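Side-chain contacts in uroporphyrinogen-III synthetase (Pseudomonas syringae pv. tomato, PDB 3RE1), which probably catalyses the cyclisation of the linear tetrapyrrole hydroxymethylbilane to uroporphyrinogen III, with loss of water, in porphyrin biosynthesis: residues 13-18 and 256-261; 24-29 and 40-45; 84-89 and 109-114; 203-208 and 214-219. One frame throughout, in Å; residues are numbered along the deposited sequence.

Contact 1: residues 13-18 and 256-261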
loop_
_atom_site.group_PDB
_atom_site.type_symbol
_atom_site.label_atom_id
_atom_site.label_comp_id
_atom_site.label_asym_id
_atom_site.label_seq_id
_atom_site.Cartn_x
_atom_site.Cartn_y
_atom_site.Cartn_z
ATOM N N SER A 13 13.524 3.068 21.778
ATOM C CA SER A 13 14.036 1.879 22.518
ATOM C C SER A 13 13.000 1.430 23.542
ATOM O O SER A 13 12.821 0.233 23.780
ATOM C CB SER A 13 15.368 2.186 23.214
ATOM O OG SER A 13 15.926 1.013 23.794
ATOM N N ALA A 14 12.313 2.397 24.141
ATOM C CA ALA A 14 11.204 2.085 25.055
ATOM C C ALA A 14 9.905 1.817 24.277
ATOM O O ALA A 14 8.843 1.703 24.881
ATOM C CB ALA A 14 10.998 3.227 26.070
ATOM N N TRP A 15 10.004 1.732 22.941
ATOM C CA TRP A 15 8.859 1.504 22.055
ATOM C C TRP A 15 8.751 0.034 21.706
ATOM O O TRP A 15 9.681 -0.558 21.180
ATOM C CB TRP A 15 8.996 2.307 20.753
ATOM C CG TRP A 15 8.895 3.799 20.929
ATOM C CD1 TRP A 15 9.927 4.685 21.100
ATOM C CD2 TRP A 15 7.700 4.574 20.969
ATOM N NE1 TRP A 15 9.443 5.965 21.255
ATOM C CE2 TRP A 15 8.078 5.926 21.172
ATOM C CE3 TRP A 15 6.343 4.260 20.864
ATOM C CZ2 TRP A 15 7.143 6.971 21.259
ATOM C CZ3 TRP A 15 5.399 5.308 20.960
ATOM C CH2 TRP A 15 5.813 6.647 21.149
ATOM N N ARG A 16 7.601 -0.548 22.009
ATOM C CA ARG A 16 7.352 -1.953 21.756
ATOM C C ARG A 16 6.225 -1.927 20.761
ATOM O O ARG A 16 5.071 -2.078 21.131
ATOM C CB ARG A 16 6.900 -2.668 23.042
ATOM C CG ARG A 16 8.012 -3.072 24.051
ATOM C CD ARG A 16 8.355 -4.557 23.873
ATOM N NE ARG A 16 7.948 -5.416 24.987
ATOM C CZ ARG A 16 8.292 -6.706 25.098
ATOM N NH1 ARG A 16 9.048 -7.291 24.180
ATOM N NH2 ARG A 16 7.881 -7.424 26.134
ATOM N N LEU A 17 6.569 -1.723 19.497
ATOM C CA LEU A 17 5.582 -1.529 18.454
ATOM C C LEU A 17 4.851 -2.776 18.025
ATOM O O LEU A 17 5.363 -3.874 18.151
ATOM C CB LEU A 17 6.265 -0.894 17.257
ATOM C CG LEU A 17 6.862 0.455 17.637
ATOM C CD1 LEU A 17 7.563 1.006 16.432
ATOM C CD2 LEU A 17 5.763 1.423 18.114
ATOM N N LEU A 18 3.637 -2.587 17.531
ATOM C CA LEU A 18 2.848 -3.661 16.957
ATOM C C LEU A 18 2.872 -3.348 15.469
ATOM O O LEU A 18 2.791 -2.183 15.098
ATOM C CB LEU A 18 1.402 -3.583 17.443
ATOM C CG LEU A 18 0.548 -4.864 17.399
ATOM C CD1 LEU A 18 -0.906 -4.509 17.129
ATOM C CD2 LEU A 18 1.002 -5.787 16.339
ATOM N N ALA A 256 11.933 7.983 11.720
ATOM C CA ALA A 256 11.902 9.429 11.801
ATOM C C ALA A 256 10.743 9.882 12.671
ATOM O O ALA A 256 10.836 10.915 13.360
ATOM C CB ALA A 256 11.796 10.038 10.423
ATOM N N ALA A 257 9.656 9.109 12.655
ATOM C CA ALA A 257 8.475 9.472 13.437
ATOM C C ALA A 257 8.645 9.125 14.906
ATOM O O ALA A 257 8.231 9.894 15.783
ATOM C CB ALA A 257 7.229 8.812 12.881
ATOM N N LEU A 258 9.243 7.970 15.178
ATOM C CA LEU A 258 9.530 7.566 16.552
ATOM C C LEU A 258 10.454 8.594 17.206
ATOM O O LEU A 258 10.131 9.145 18.252
ATOM C CB LEU A 258 10.175 6.181 16.563
ATOM C CG LEU A 258 9.274 5.049 16.075
ATOM C CD1 LEU A 258 10.073 3.840 15.587
ATOM C CD2 LEU A 258 8.356 4.657 17.201
ATOM N N ARG A 259 11.591 8.871 16.570
ATOM C CA ARG A 259 12.545 9.869 17.085
ATOM C C ARG A 259 11.860 11.198 17.336
ATOM O O ARG A 259 12.254 11.951 18.218
ATOM C CB ARG A 259 13.681 10.137 16.098
ATOM C CG ARG A 259 14.420 8.931 15.564
ATOM C CD ARG A 259 15.497 9.409 14.573
ATOM N NE ARG A 259 14.918 10.200 13.470
ATOM C CZ ARG A 259 15.619 10.849 12.538
ATOM N NH1 ARG A 259 16.959 10.825 12.555
ATOM N NH2 ARG A 259 14.969 11.529 11.585
ATOM N N ASP A 260 10.843 11.483 16.531
ATOM C CA ASP A 260 10.109 12.741 16.604
ATOM C C ASP A 260 9.097 12.744 17.757
ATOM O O ASP A 260 8.661 13.810 18.213
ATOM C CB ASP A 260 9.404 12.994 15.262
ATOM C CG ASP A 260 9.557 14.426 14.778
ATOM O OD1 ASP A 260 10.711 14.910 14.667
ATOM O OD2 ASP A 260 8.518 15.067 14.500
ATOM N N GLN A 261 8.750 11.550 18.242
ATOM C CA GLN A 261 7.749 11.403 19.311
ATOM C C GLN A 261 8.272 11.387 20.752
ATOM O O GLN A 261 9.273 10.715 21.050
ATOM C CB GLN A 261 6.909 10.152 19.056
ATOM C CG GLN A 261 5.980 10.296 17.863
ATOM C CD GLN A 261 5.029 11.486 18.014
ATOM O OE1 GLN A 261 4.271 11.573 18.984
ATOM N NE2 GLN A 261 5.070 12.412 17.046
#
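The backbone N of Gln261 donates to the carbonyl O of Leu258 at 2.8 Å, a bond three residues back that ties together the two residues meeting Trp15. Across the contact itself everything is apolar. Leu258 sends its CD2 methyl over one face of the indole, 3.9 Å from the centroid of the five-membered ring of Trp15 and only 16° off the ring normal, a CH-pi contact. From another direction the same methyl meets Leu17 CD1 at 3.8 Å, because Leu17 and Leu258 reach toward each other tip to tip. Leucine suits the place: Leu258 CD2 sits in the corner made by the indole face and Leu17, while its CD1 branch lies 3.9 Å from Leu17 CD1. Gln261 brings only its aliphatic root, CB standing 3.9 Å from Trp15 CZ2. A bend at chi2 (-58°) then carries the amide of Gln261 off from the ring, so that a polar residue can pack here through carbon alone. Trp15 offers a broad flat face on which a methyl can rest, and Pro264 touches it as well. Strand 16-19 lies inside a five-stranded parallel sheet, its Leu17 bonded through the backbone to Ser41 and Leu18 to Gly196. Helix 251-260 packs on this sheet, with Leu258 also on Phe225 of strand 224-226, and Ala257, and Gln261 just beyond the helix end, on Ile244 of the outermost strand 243-245.

Contact 2: residues 24-29 and 40-45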
loop_
_atom_site.group_PDB
_atom_site.type_symbol
_atom_site.label_atom_id
_atom_site.label_comp_id
_atom_site.label_asym_id
_atom_site.label_seq_id
_atom_site.Cartn_x
_atom_site.Cartn_y
_atom_site.Cartn_z
ATOM N N GLU A 24 5.766 -11.144 5.159
ATOM C CA GLU A 24 7.140 -10.872 4.743
ATOM C C GLU A 24 7.500 -9.425 4.946
ATOM O O GLU A 24 8.611 -9.116 5.356
ATOM C CB GLU A 24 7.388 -11.276 3.281
ATOM C CG GLU A 24 7.494 -12.796 3.049
ATOM C CD GLU A 24 8.486 -13.489 4.013
ATOM O OE1 GLU A 24 9.659 -13.059 4.079
ATOM O OE2 GLU A 24 8.103 -14.461 4.704
ATOM N N GLU A 25 6.537 -8.548 4.678
ATOM C CA GLU A 25 6.755 -7.121 4.799
ATOM C C GLU A 25 7.172 -6.700 6.196
ATOM O O GLU A 25 8.155 -5.968 6.346
ATOM C CB GLU A 25 5.511 -6.355 4.390
ATOM C CG GLU A 25 5.451 -5.999 2.915
ATOM C CD GLU A 25 4.509 -4.831 2.656
ATOM O OE1 GLU A 25 3.278 -4.990 2.852
ATOM O OE2 GLU A 25 5.009 -3.744 2.277
ATOM N N SER A 26 6.438 -7.147 7.215
ATOM C CA SER A 26 6.790 -6.771 8.597
ATOM C C SER A 26 8.024 -7.532 9.027
ATOM O O SER A 26 8.886 -6.978 9.697
ATOM C CB SER A 26 5.642 -6.994 9.613
ATOM O OG SER A 26 5.173 -8.337 9.629
ATOM N N ALA A 27 8.119 -8.796 8.624
ATOM C CA ALA A 27 9.276 -9.606 8.985
ATOM C C ALA A 27 10.561 -8.829 8.664
ATOM O O ALA A 27 11.508 -8.857 9.447
ATOM C CB ALA A 27 9.238 -10.920 8.273
ATOM N N ALA A 28 10.570 -8.106 7.543
ATOM C CA ALA A 28 11.707 -7.275 7.159
ATOM C C ALA A 28 11.735 -6.013 7.978
ATOM O O ALA A 28 12.794 -5.570 8.434
ATOM C CB ALA A 28 11.628 -6.914 5.698
ATOM N N LEU A 29 10.559 -5.417 8.142
ATOM C CA LEU A 29 10.424 -4.222 8.943
ATOM C C LEU A 29 10.877 -4.566 10.349
ATOM O O LEU A 29 11.552 -3.777 11.011
ATOM C CB LEU A 29 8.972 -3.741 8.959
ATOM C CG LEU A 29 8.705 -2.444 9.735
ATOM C CD1 LEU A 29 9.584 -1.329 9.226
ATOM C CD2 LEU A 29 7.253 -2.010 9.621
ATOM N N SER A 40 9.432 -5.343 18.483
ATOM C CA SER A 40 8.157 -5.289 17.798
ATOM C C SER A 40 7.586 -6.687 17.724
ATOM O O SER A 40 8.306 -7.662 17.825
ATOM C CB SER A 40 8.332 -4.725 16.382
ATOM O OG SER A 40 9.010 -5.646 15.546
ATOM N N SER A 41 6.287 -6.791 17.558
ATOM C CA SER A 41 5.661 -8.075 17.353
ATOM C C SER A 41 4.741 -7.934 16.148
ATOM O O SER A 41 4.011 -6.948 16.013
ATOM C CB SER A 41 4.855 -8.470 18.567
ATOM O OG SER A 41 4.054 -9.606 18.261
ATOM N N SER A 42 4.763 -8.925 15.274
ATOM C CA SER A 42 3.977 -8.824 14.089
ATOM C C SER A 42 2.720 -9.645 14.137
ATOM O O SER A 42 2.748 -10.830 14.419
ATOM C CB SER A 42 4.825 -9.195 12.883
ATOM O OG SER A 42 5.888 -8.259 12.747
ATOM N N LEU A 43 1.611 -8.969 13.869
ATOM C CA LEU A 43 0.300 -9.585 13.714
ATOM C C LEU A 43 -0.262 -9.127 12.341
ATOM O O LEU A 43 -0.933 -8.095 12.256
ATOM C CB LEU A 43 -0.629 -9.137 14.844
ATOM C CG LEU A 43 -2.099 -9.525 14.671
ATOM C CD1 LEU A 43 -2.255 -11.018 14.850
ATOM C CD2 LEU A 43 -2.949 -8.810 15.669
ATOM N N PRO A 44 0.010 -9.896 11.261
ATOM C CA PRO A 44 -0.382 -9.544 9.898
ATOM C C PRO A 44 -1.889 -9.383 9.718
ATOM O O PRO A 44 -2.659 -10.273 10.063
ATOM C CB PRO A 44 0.174 -10.698 9.070
ATOM C CG PRO A 44 0.073 -11.871 9.996
ATOM C CD PRO A 44 0.541 -11.272 11.313
ATOM N N LEU A 45 -2.294 -8.239 9.169
ATOM C CA LEU A 45 -3.694 -7.936 8.953
ATOM C C LEU A 45 -4.049 -7.993 7.479
ATOM O O LEU A 45 -5.206 -8.217 7.134
ATOM C CB LEU A 45 -4.015 -6.561 9.533
ATOM C CG LEU A 45 -3.751 -6.374 11.031
ATOM C CD1 LEU A 45 -4.253 -5.026 11.441
ATOM C CD2 LEU A 45 -4.452 -7.443 11.844
#
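Ser26 and Ser42 bring their backbones closest here, their CA atoms 6.5 Å apart, where helix 23-34 passes over strand 39-42. Both belong to one beta-alpha-beta crossover: strand 16-19 leads into the helix, and the chain returns in strand 39-42, parallel to and beside the first strand. The helix is regular here, with Ala28 N bonded to Glu24 O at 3.1 Å, and Ser26 points its CB toward the strand. Ser42 points its CB back at the helix, while the neighbouring Ser41 belongs to the other face, where its OG is bonded to Arg188 NE. Two serines are small enough to let helix and strand come this near. Their hydroxyls share a weak hydrogen bond between Ser26 OG and Ser42 OG, 3.2 Å long. In Ser26 the OG sits between the backbone N and the carbonyl carbon (chi1 57°), a turn that also points it back along the helix to a weak hydrogen bond with Pro22 O. In Ser42, with CB already directed at the helix, a chi1 of -64° sets OG next to Ser26 OG. Leu19 of strand 16-19 lies beside the pair, touched by Ser26, Leu29, Ser40 and Ser42. The carbons share in the contact too: Ser26 CB lies 3.4 Å from Ser42 OG, and Ser26 CB lies 4.0 Å from Ser42 CB.

Contact 3: residues 84-89 and 109-114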
loop_
_atom_site.group_PDB
_atom_site.type_symbol
_atom_site.label_atom_id
_atom_site.label_comp_id
_atom_site.label_asym_id
_atom_site.label_seq_id
_atom_site.Cartn_x
_atom_site.Cartn_y
_atom_site.Cartn_z
ATOM N N LEU A 84 2.105 -11.623 -16.591
ATOM C CA LEU A 84 1.101 -11.732 -17.643
ATOM C C LEU A 84 1.669 -11.336 -19.023
ATOM O O LEU A 84 1.463 -12.055 -19.998
ATOM C CB LEU A 84 -0.104 -10.879 -17.294
ATOM C CG LEU A 84 -1.373 -11.618 -16.903
ATOM C CD1 LEU A 84 -1.150 -12.606 -15.791
ATOM C CD2 LEU A 84 -2.342 -10.551 -16.469
ATOM N N ILE A 85 2.378 -10.206 -19.078
ATOM C CA ILE A 85 3.053 -9.755 -20.271
ATOM C C ILE A 85 3.935 -10.883 -20.798
ATOM O O ILE A 85 3.797 -11.314 -21.939
ATOM C CB ILE A 85 3.944 -8.529 -19.980
ATOM C CG1 ILE A 85 3.086 -7.282 -19.805
ATOM C CG2 ILE A 85 4.889 -8.259 -21.112
ATOM C CD1 ILE A 85 2.219 -7.226 -18.562
ATOM N N ASP A 86 4.844 -11.360 -19.961
ATOM C CA ASP A 86 5.803 -12.373 -20.374
ATOM C C ASP A 86 5.136 -13.606 -20.957
ATOM O O ASP A 86 5.726 -14.334 -21.754
ATOM C CB ASP A 86 6.660 -12.796 -19.197
ATOM C CG ASP A 86 7.726 -13.768 -19.598
ATOM O OD1 ASP A 86 8.709 -13.320 -20.227
ATOM O OD2 ASP A 86 7.572 -14.971 -19.283
ATOM N N GLU A 87 3.901 -13.837 -20.561
ATOM C CA GLU A 87 3.198 -14.993 -21.047
ATOM C C GLU A 87 2.625 -14.802 -22.440
ATOM O O GLU A 87 2.656 -15.728 -23.245
ATOM C CB GLU A 87 2.085 -15.330 -20.084
ATOM C CG GLU A 87 1.242 -16.519 -20.468
ATOM C CD GLU A 87 0.467 -17.049 -19.273
ATOM O OE1 GLU A 87 1.088 -17.745 -18.421
ATOM O OE2 GLU A 87 -0.753 -16.753 -19.168
ATOM N N VAL A 88 2.098 -13.612 -22.717
ATOM C CA VAL A 88 1.446 -13.320 -24.008
ATOM C C VAL A 88 2.343 -12.572 -25.009
ATOM O O VAL A 88 2.290 -12.836 -26.192
ATOM C CB VAL A 88 0.130 -12.493 -23.795
ATOM C CG1 VAL A 88 -0.586 -12.253 -25.135
ATOM C CG2 VAL A 88 -0.803 -13.200 -22.822
ATOM N N TRP A 89 3.146 -11.637 -24.524
ATOM C CA TRP A 89 4.073 -10.882 -25.356
ATOM C C TRP A 89 5.434 -11.556 -25.512
ATOM O O TRP A 89 6.192 -11.660 -24.541
ATOM C CB TRP A 89 4.297 -9.492 -24.755
ATOM C CG TRP A 89 3.088 -8.653 -24.828
ATOM C CD1 TRP A 89 1.896 -8.871 -24.207
ATOM C CD2 TRP A 89 2.921 -7.480 -25.617
ATOM N NE1 TRP A 89 1.010 -7.912 -24.562
ATOM C CE2 TRP A 89 1.608 -7.044 -25.428
ATOM C CE3 TRP A 89 3.757 -6.762 -26.464
ATOM C CZ2 TRP A 89 1.106 -5.921 -26.063
ATOM C CZ3 TRP A 89 3.267 -5.647 -27.075
ATOM C CH2 TRP A 89 1.956 -5.240 -26.885
ATOM N N LEU A 109 11.124 -1.665 -14.914
ATOM C CA LEU A 109 12.295 -1.308 -15.671
ATOM C C LEU A 109 13.213 -2.526 -15.875
ATOM O O LEU A 109 13.795 -2.697 -16.941
ATOM C CB LEU A 109 13.034 -0.187 -14.953
ATOM C CG LEU A 109 14.018 0.693 -15.714
ATOM C CD1 LEU A 109 15.236 -0.113 -16.126
ATOM C CD2 LEU A 109 13.312 1.289 -16.929
ATOM N N ASP A 110 13.318 -3.379 -14.867
ATOM C CA ASP A 110 14.145 -4.573 -14.990
ATOM C C ASP A 110 13.666 -5.514 -16.084
ATOM O O ASP A 110 14.490 -6.121 -16.760
ATOM C CB ASP A 110 14.221 -5.356 -13.666
ATOM C CG ASP A 110 15.127 -4.685 -12.631
ATOM O OD1 ASP A 110 16.020 -3.887 -13.036
ATOM O OD2 ASP A 110 14.940 -4.972 -11.414
ATOM N N TYR A 111 12.350 -5.654 -16.242
ATOM C CA TYR A 111 11.815 -6.585 -17.248
ATOM C C TYR A 111 11.889 -6.002 -18.653
ATOM O O TYR A 111 11.476 -6.642 -19.620
ATOM C CB TYR A 111 10.375 -6.951 -16.939
ATOM C CG TYR A 111 9.768 -7.915 -17.919
ATOM C CD1 TYR A 111 10.241 -9.218 -18.022
ATOM C CD2 TYR A 111 8.702 -7.529 -18.746
ATOM C CE1 TYR A 111 9.681 -10.108 -18.928
ATOM C CE2 TYR A 111 8.144 -8.418 -19.640
ATOM C CZ TYR A 111 8.637 -9.704 -19.727
ATOM O OH TYR A 111 8.100 -10.619 -20.593
ATOM N N GLY A 112 12.426 -4.788 -18.752
ATOM C CA GLY A 112 12.557 -4.118 -20.028
ATOM C C GLY A 112 11.379 -3.259 -20.485
ATOM O O GLY A 112 11.187 -3.037 -21.683
ATOM N N LEU A 113 10.574 -2.776 -19.543
ATOM C CA LEU A 113 9.482 -1.898 -19.912
ATOM C C LEU A 113 9.957 -0.446 -19.878
ATOM O O LEU A 113 10.811 -0.061 -19.073
ATOM C CB LEU A 113 8.281 -2.103 -18.995
ATOM C CG LEU A 113 7.618 -3.471 -19.128
ATOM C CD1 LEU A 113 6.615 -3.726 -17.991
ATOM C CD2 LEU A 113 6.961 -3.560 -20.477
ATOM N N ASP A 114 9.388 0.355 -20.759
ATOM C CA ASP A 114 9.759 1.735 -20.870
ATOM C C ASP A 114 9.040 2.525 -19.779
ATOM O O ASP A 114 8.220 3.402 -20.057
ATOM C CB ASP A 114 9.393 2.213 -22.275
ATOM C CG ASP A 114 9.730 3.656 -22.513
ATOM O OD1 ASP A 114 10.787 4.128 -22.019
ATOM O OD2 ASP A 114 8.923 4.313 -23.208
#
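Tyr111 points its ring, edge first, at helix 75-88 and touches two successive residues there, Ile85 and Asp86. Its OH donates to Asp86 OD1 at 2.8 Å, although the position of this hydroxyl is less sure than the rest, so the length is tentative. OD1 lies at the ring edge, in the ring plane, and the carboxylate of Asp86 is turned 76° from that plane. Ile85 meets another part of the rim, CG2 against Tyr111 CE2 at 3.6 Å. The amphipathic tyrosine thus gives carbon to the buried isoleucine and a hydroxyl to the acid at the surface. The chi1 of Tyr111, -179°, swings the ring out toward helix 75-88, with CG pointing opposite to the backbone N. Directly behind it the chain leaves helix 102-110 through a Schellman motif. Gly112 takes a positive phi of 89°, suited to glycine, and its N bonds Leu109 O at 3.1 Å. Further out, Ile85 and Leu113 both pack on Pro93 and on Trp97 of strand 97-99, while Tyr111 and Leu113 also touch Ile82. The contact therefore joins helices 75-88 and 102-110 beside strand 97-99 of the mixed sheet, where Asp114 and Trp97 are joined by a backbone hydrogen bond.

Contact 4: residues 203-208 and 214-219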
loop_
_atom_site.group_PDB
_atom_site.type_symbol
_atom_site.label_atom_id
_atom_site.label_comp_id
_atom_site.label_asym_id
_atom_site.label_seq_id
_atom_site.Cartn_x
_atom_site.Cartn_y
_atom_site.Cartn_z
ATOM N N GLN A 203 -6.926 0.203 4.486
ATOM C CA GLN A 203 -7.694 -1.025 4.707
ATOM C C GLN A 203 -6.914 -1.791 5.770
ATOM O O GLN A 203 -7.366 -2.818 6.285
ATOM C CB GLN A 203 -7.843 -1.836 3.420
ATOM C CG GLN A 203 -6.654 -2.700 3.055
ATOM C CD GLN A 203 -6.571 -3.003 1.546
ATOM O OE1 GLN A 203 -7.597 -3.184 0.868
ATOM N NE2 GLN A 203 -5.338 -3.076 1.024
ATOM N N GLY A 204 -5.738 -1.251 6.098
ATOM C CA GLY A 204 -4.928 -1.801 7.163
ATOM C C GLY A 204 -5.467 -1.310 8.494
ATOM O O GLY A 204 -5.487 -2.075 9.449
ATOM N N PHE A 205 -5.901 -0.041 8.551
ATOM C CA PHE A 205 -6.451 0.530 9.778
ATOM C C PHE A 205 -7.822 -0.115 10.011
ATOM O O PHE A 205 -8.248 -0.345 11.142
ATOM C CB PHE A 205 -6.604 2.056 9.724
ATOM C CG PHE A 205 -7.378 2.588 10.893
ATOM C CD1 PHE A 205 -6.883 2.450 12.183
ATOM C CD2 PHE A 205 -8.636 3.126 10.726
ATOM C CE1 PHE A 205 -7.618 2.851 13.242
ATOM C CE2 PHE A 205 -9.382 3.539 11.821
ATOM C CZ PHE A 205 -8.874 3.387 13.068
ATOM N N GLU A 206 -8.517 -0.387 8.917
ATOM C CA GLU A 206 -9.695 -1.223 8.968
ATOM C C GLU A 206 -9.001 -2.557 9.155
ATOM O O GLU A 206 -7.804 -2.675 8.856
ATOM C CB GLU A 206 -10.401 -1.203 7.624
ATOM C CG GLU A 206 -11.021 0.142 7.234
ATOM C CD GLU A 206 -11.219 0.295 5.703
ATOM O OE1 GLU A 206 -11.115 -0.728 4.971
ATOM O OE2 GLU A 206 -11.480 1.437 5.232
ATOM N N HIS A 207 -9.700 -3.568 9.649
ATOM C CA HIS A 207 -9.036 -4.845 9.939
ATOM C C HIS A 207 -8.197 -4.743 11.242
ATOM O O HIS A 207 -7.494 -5.688 11.617
ATOM C CB HIS A 207 -8.127 -5.312 8.757
ATOM C CG HIS A 207 -8.865 -5.637 7.485
ATOM N ND1 HIS A 207 -8.292 -6.364 6.454
ATOM C CD2 HIS A 207 -10.123 -5.320 7.062
ATOM C CE1 HIS A 207 -9.159 -6.479 5.458
ATOM N NE2 HIS A 207 -10.278 -5.854 5.803
ATOM N N LEU A 208 -8.229 -3.582 11.889
ATOM C CA LEU A 208 -7.503 -3.354 13.140
ATOM C C LEU A 208 -8.565 -2.971 14.102
ATOM O O LEU A 208 -8.714 -3.577 15.136
ATOM C CB LEU A 208 -6.528 -2.194 13.044
ATOM C CG LEU A 208 -5.943 -1.710 14.396
ATOM C CD1 LEU A 208 -5.119 -2.815 15.040
ATOM C CD2 LEU A 208 -5.088 -0.433 14.261
ATOM N N ASP A 214 -14.665 -4.731 20.532
ATOM C CA ASP A 214 -15.040 -3.922 21.695
ATOM C C ASP A 214 -13.866 -3.480 22.586
ATOM O O ASP A 214 -14.059 -2.747 23.564
ATOM C CB ASP A 214 -16.066 -4.684 22.529
ATOM C CG ASP A 214 -17.158 -5.301 21.677
ATOM O OD1 ASP A 214 -17.949 -4.550 21.065
ATOM O OD2 ASP A 214 -17.219 -6.543 21.609
ATOM N N SER A 215 -12.655 -3.907 22.245
ATOM C CA SER A 215 -11.469 -3.514 23.015
ATOM C C SER A 215 -10.960 -2.127 22.599
ATOM O O SER A 215 -10.178 -1.505 23.334
ATOM C CB SER A 215 -10.328 -4.548 22.857
ATOM O OG SER A 215 -10.715 -5.875 23.205
ATOM N N TRP A 216 -11.404 -1.666 21.423
ATOM C CA TRP A 216 -10.936 -0.413 20.822
ATOM C C TRP A 216 -10.948 0.856 21.692
ATOM O O TRP A 216 -10.089 1.732 21.549
ATOM C CB TRP A 216 -11.648 -0.163 19.480
ATOM C CG TRP A 216 -11.343 1.199 18.899
ATOM C CD1 TRP A 216 -12.174 2.293 18.883
ATOM C CD2 TRP A 216 -10.107 1.626 18.313
ATOM N NE1 TRP A 216 -11.527 3.366 18.325
ATOM C CE2 TRP A 216 -10.255 2.988 17.966
ATOM C CE3 TRP A 216 -8.889 0.993 18.041
ATOM C CZ2 TRP A 216 -9.221 3.736 17.359
ATOM C CZ3 TRP A 216 -7.861 1.737 17.435
ATOM C CH2 TRP A 216 -8.042 3.090 17.098
ATOM N N PRO A 217 -11.919 0.974 22.599
ATOM C CA PRO A 217 -11.988 2.159 23.474
ATOM C C PRO A 217 -10.777 2.383 24.400
ATOM O O PRO A 217 -10.658 3.440 25.040
ATOM C CB PRO A 217 -13.265 1.913 24.274
ATOM C CG PRO A 217 -14.121 1.179 23.280
ATOM C CD PRO A 217 -13.174 0.206 22.637
ATOM N N ASP A 218 -9.904 1.386 24.496
ATOM C CA ASP A 218 -8.705 1.526 25.310
ATOM C C ASP A 218 -7.429 1.547 24.472
ATOM O O ASP A 218 -6.507 2.326 24.759
ATOM C CB ASP A 218 -8.639 0.432 26.366
ATOM C CG ASP A 218 -9.594 0.694 27.534
ATOM O OD1 ASP A 218 -9.471 1.777 28.183
ATOM O OD2 ASP A 218 -10.450 -0.194 27.793
ATOM N N LEU A 219 -7.400 0.722 23.426
ATOM C CA LEU A 219 -6.291 0.729 22.463
ATOM C C LEU A 219 -6.222 2.082 21.773
ATOM O O LEU A 219 -5.141 2.492 21.329
ATOM C CB LEU A 219 -6.462 -0.358 21.399
ATOM C CG LEU A 219 -6.615 -1.786 21.917
ATOM C CD1 LEU A 219 -6.986 -2.696 20.790
ATOM C CD2 LEU A 219 -5.331 -2.250 22.602
#
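The rings of Phe205 and Trp216 meet as an offset edge-to-face pair, the edge of the phenyl directed toward the face of the indole. Their planes stand 71° apart, and the centroids of the Phe205 ring and the six-membered ring of Trp216 are 5.8 Å from each other. Trp216 CH2 lies at the phenyl edge, near the Phe205 plane, with CE1 of Phe205 the nearest atom at 3.9 Å. Both residues belong to the beta-alpha-beta crossover from strand 196-198 to its parallel neighbour 224-226, a connection broken into the short helices 202-205, 209-212 and 216-219. The pair spans the first and last of these. Each side chain has CG opposite its backbone N (chi1 170° in Phe205, 172° in Trp216), which sends the rings out from their helices, and the two side chains cross at about a right angle. Large aromatics suit such a place, since they bridge helices whose backbones stay well apart. Helix 229-238 backs the pair: Phe205 rests on Leu234, Ala235 and Ala238, and Trp216 NE1 is hydrogen-bonded to Ala238 O, a bond that satisfies the one polar atom of the indole and would limit the ring's rotation. Leu209, from the middle helix, touches Trp216 as well. Besides CE1, Phe205 brings CZ to the same indole corner, 4.1 Å from Trp216 CH2.

Contacts 1, 2 and 4 all belong to the domain built on the five-stranded parallel sheet. Contacts 1 and 2 join through neighbouring strands, Leu17 O lying 3.1 Å from Ser41 N in a probable hydrogen bond, with centres 16 Å apart. Contact 2 also packs on contact 4, where Leu45 CD1 comes 3.3 Å from His207 O. Contacts 1 and 4 do not touch, but their nearest atoms are about 5 Å apart. Contact 3 lies in the other domain, its centre about 40 Å from that of contact 1 and about 30 Å from that of contact 2. In relatives of this synthase the substrate binds in the cleft between two such domains.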